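Local coordinates for S-adenosyl-L-methionine:salicylic acid carboxyl methyltransferase (Clarkia breweri, PDB 1M6E), which catalyses transfer of a methyl group from S-adenosyl-L-methionine to the carboxyl group of salicylic acid, giving the volatile ester methyl salicylate, at the interface of chains A and B. Coordinates in Å, arbitrary orientation; residue numbers count along the deposited sequence, not the author numbering. Chains: chain A/B, S-adenosyl-L-methionine:salicylic acid carboxyl methyltransferase.

The interface of chains A and B. Residues chain A 133-137, 139; chain B 52, 91, 93, 122.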
loop_
_atom_site.group_PDB
_atom_site.type_symbol
_atom_site.label_atom_id
_atom_site.label_comp_id
_atom_site.label_asym_id
_atom_site.label_seq_id
_atom_site.Cartn_x
_atom_site.Cartn_y
_atom_site.Cartn_z
ATOM N N ARG A 133 6.762 -10.973 -12.181
ATOM C CA ARG A 133 6.674 -11.600 -10.882
ATOM C C ARG A 133 6.412 -10.642 -9.742
ATOM O O ARG A 133 7.033 -9.597 -9.638
ATOM C CB ARG A 133 7.896 -12.489 -10.646
ATOM C CG ARG A 133 7.659 -13.855 -11.312
ATOM C CD ARG A 133 8.689 -14.892 -10.954
ATOM N NE ARG A 133 8.522 -15.472 -9.626
ATOM C CZ ARG A 133 9.453 -15.443 -8.675
ATOM N NH1 ARG A 133 10.621 -14.854 -8.891
ATOM N NH2 ARG A 133 9.230 -16.026 -7.515
ATOM N N LEU A 134 5.451 -10.998 -8.899
ATOM C CA LEU A 134 5.075 -10.152 -7.781
ATOM C C LEU A 134 5.453 -10.758 -6.437
ATOM O O LEU A 134 5.688 -10.032 -5.473
ATOM C CB LEU A 134 3.574 -9.870 -7.855
ATOM C CG LEU A 134 3.151 -9.239 -9.196
ATOM C CD1 LEU A 134 1.705 -9.608 -9.537
ATOM C CD2 LEU A 134 3.312 -7.740 -9.146
ATOM N N PHE A 135 5.540 -12.086 -6.368
ATOM C CA PHE A 135 5.881 -12.768 -5.112
ATOM C C PHE A 135 6.964 -13.792 -5.338
ATOM O O PHE A 135 7.134 -14.293 -6.459
ATOM C CB PHE A 135 4.663 -13.522 -4.526
ATOM C CG PHE A 135 3.366 -12.775 -4.650
ATOM C CD1 PHE A 135 2.693 -12.739 -5.877
ATOM C CD2 PHE A 135 2.907 -11.987 -3.590
ATOM C CE1 PHE A 135 1.590 -11.914 -6.059
ATOM C CE2 PHE A 135 1.820 -11.169 -3.754
ATOM C CZ PHE A 135 1.153 -11.120 -4.991
ATOM N N PRO A 136 7.707 -14.128 -4.273
ATOM C CA PRO A 136 8.784 -15.114 -4.304
ATOM C C PRO A 136 8.271 -16.463 -4.796
ATOM O O PRO A 136 7.067 -16.641 -4.956
ATOM C CB PRO A 136 9.240 -15.139 -2.861
ATOM C CG PRO A 136 9.175 -13.720 -2.518
ATOM C CD PRO A 136 7.798 -13.334 -3.046
ATOM N N ARG A 137 9.172 -17.408 -5.059
ATOM C CA ARG A 137 8.750 -18.721 -5.566
ATOM C C ARG A 137 7.986 -19.512 -4.519
ATOM O O ARG A 137 8.266 -19.400 -3.323
ATOM C CB ARG A 137 9.953 -19.524 -6.055
ATOM C CG ARG A 137 10.489 -19.039 -7.348
ATOM C CD ARG A 137 11.300 -20.095 -8.038
ATOM N NE ARG A 137 12.392 -19.461 -8.756
ATOM C CZ ARG A 137 13.406 -18.837 -8.157
ATOM N NH1 ARG A 137 13.462 -18.777 -6.825
ATOM N NH2 ARG A 137 14.353 -18.252 -8.890
ATOM N N THR A 139 5.096 -19.315 -2.862
ATOM C CA THR A 139 4.692 -18.433 -1.768
ATOM C C THR A 139 3.180 -18.480 -1.624
ATOM O O THR A 139 2.646 -18.299 -0.530
ATOM C CB THR A 139 5.087 -16.931 -2.089
ATOM O OG1 THR A 139 6.507 -16.821 -2.229
ATOM C CG2 THR A 139 4.612 -15.960 -0.990
ATOM N N ARG B 52 15.025 -17.468 0.597
ATOM C CA ARG B 52 14.199 -16.284 0.865
ATOM C C ARG B 52 14.636 -15.469 2.053
ATOM O O ARG B 52 14.736 -15.977 3.158
ATOM C CB ARG B 52 12.753 -16.690 1.102
ATOM C CG ARG B 52 11.740 -15.658 0.651
ATOM C CD ARG B 52 10.307 -16.135 0.889
ATOM N NE ARG B 52 9.796 -15.694 2.189
ATOM C CZ ARG B 52 9.739 -16.438 3.294
ATOM N NH1 ARG B 52 10.155 -17.707 3.300
ATOM N NH2 ARG B 52 9.278 -15.888 4.411
ATOM N N GLU B 91 15.703 -14.371 -2.866
ATOM C CA GLU B 91 14.757 -13.393 -3.403
ATOM C C GLU B 91 14.463 -12.509 -2.198
ATOM O O GLU B 91 14.281 -13.017 -1.084
ATOM C CB GLU B 91 13.467 -14.061 -3.866
ATOM C CG GLU B 91 13.590 -14.737 -5.201
ATOM C CD GLU B 91 12.332 -15.487 -5.600
ATOM O OE1 GLU B 91 11.919 -16.398 -4.843
ATOM O OE2 GLU B 91 11.768 -15.171 -6.675
ATOM N N GLN B 93 12.132 -10.224 0.045
ATOM C CA GLN B 93 10.723 -9.920 0.229
ATOM C C GLN B 93 10.548 -8.868 1.289
ATOM O O GLN B 93 10.633 -9.139 2.483
ATOM C CB GLN B 93 9.943 -11.139 0.608
ATOM C CG GLN B 93 8.499 -10.844 0.725
ATOM C CD GLN B 93 7.745 -12.111 0.846
ATOM O OE1 GLN B 93 8.143 -12.985 1.621
ATOM N NE2 GLN B 93 6.651 -12.247 0.083
ATOM N N PHE B 122 10.461 -8.048 -4.129
ATOM C CA PHE B 122 9.042 -7.917 -4.090
ATOM C C PHE B 122 8.627 -7.005 -2.922
ATOM O O PHE B 122 8.719 -7.390 -1.750
ATOM C CB PHE B 122 8.499 -9.321 -3.991
ATOM C CG PHE B 122 9.041 -10.212 -5.059
ATOM C CD1 PHE B 122 9.847 -11.273 -4.758
ATOM C CD2 PHE B 122 8.714 -9.987 -6.381
ATOM C CE1 PHE B 122 10.308 -12.098 -5.753
ATOM C CE2 PHE B 122 9.168 -10.800 -7.380
ATOM C CZ PHE B 122 9.965 -11.861 -7.062
#
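This patch is part of a two-fold symmetric interface between two copies of a SABATH-family methyltransferase with a Rossmann fold; it joins the subunits of the deposited assembly, though the structure alone does not show that the dimer forms in solution. A loop of chain A, 133-139, lies against side chains from strands 52-53, 91-98 and 121-127 of chain B. B:Glu91 carries the polar part. Its CG lies anti to the carbonyl carbon (chi1 -78°) and the chain then runs extended, bringing the carboxylate across the tip of A:Arg133. Both terminal guanidinium nitrogens of A:Arg133 converge on OE2 of B:Glu91: NH1, at 2.5 Å, meets it nearly along the C-O axis, while NH2, at 2.8 Å, takes the syn lone pair. Guanidinium and carboxylate lie almost flat with each other, 17° apart. The other carboxylate oxygen, OE1, accepts a hydrogen bond from the backbone N of A:Arg137 at 2.9 Å on its syn lone pair, fairly straight (164° at H), so both oxygens are held. The poorly ordered A:Arg137 side chain is modelled with NH1 3.5 Å from OE1 of B:Glu91, a tentative salt bridge. Beside this grip, the B:Phe122 ring lies flat under the loop backbone, with C of A:Phe135 over its centre, 3.8 Å from the centroid. CD of A:Pro136 packs on CD1 of B:Phe122 at 3.4 Å, and the proline also crosses B:Gln93 at about a right angle, CD toward NE2.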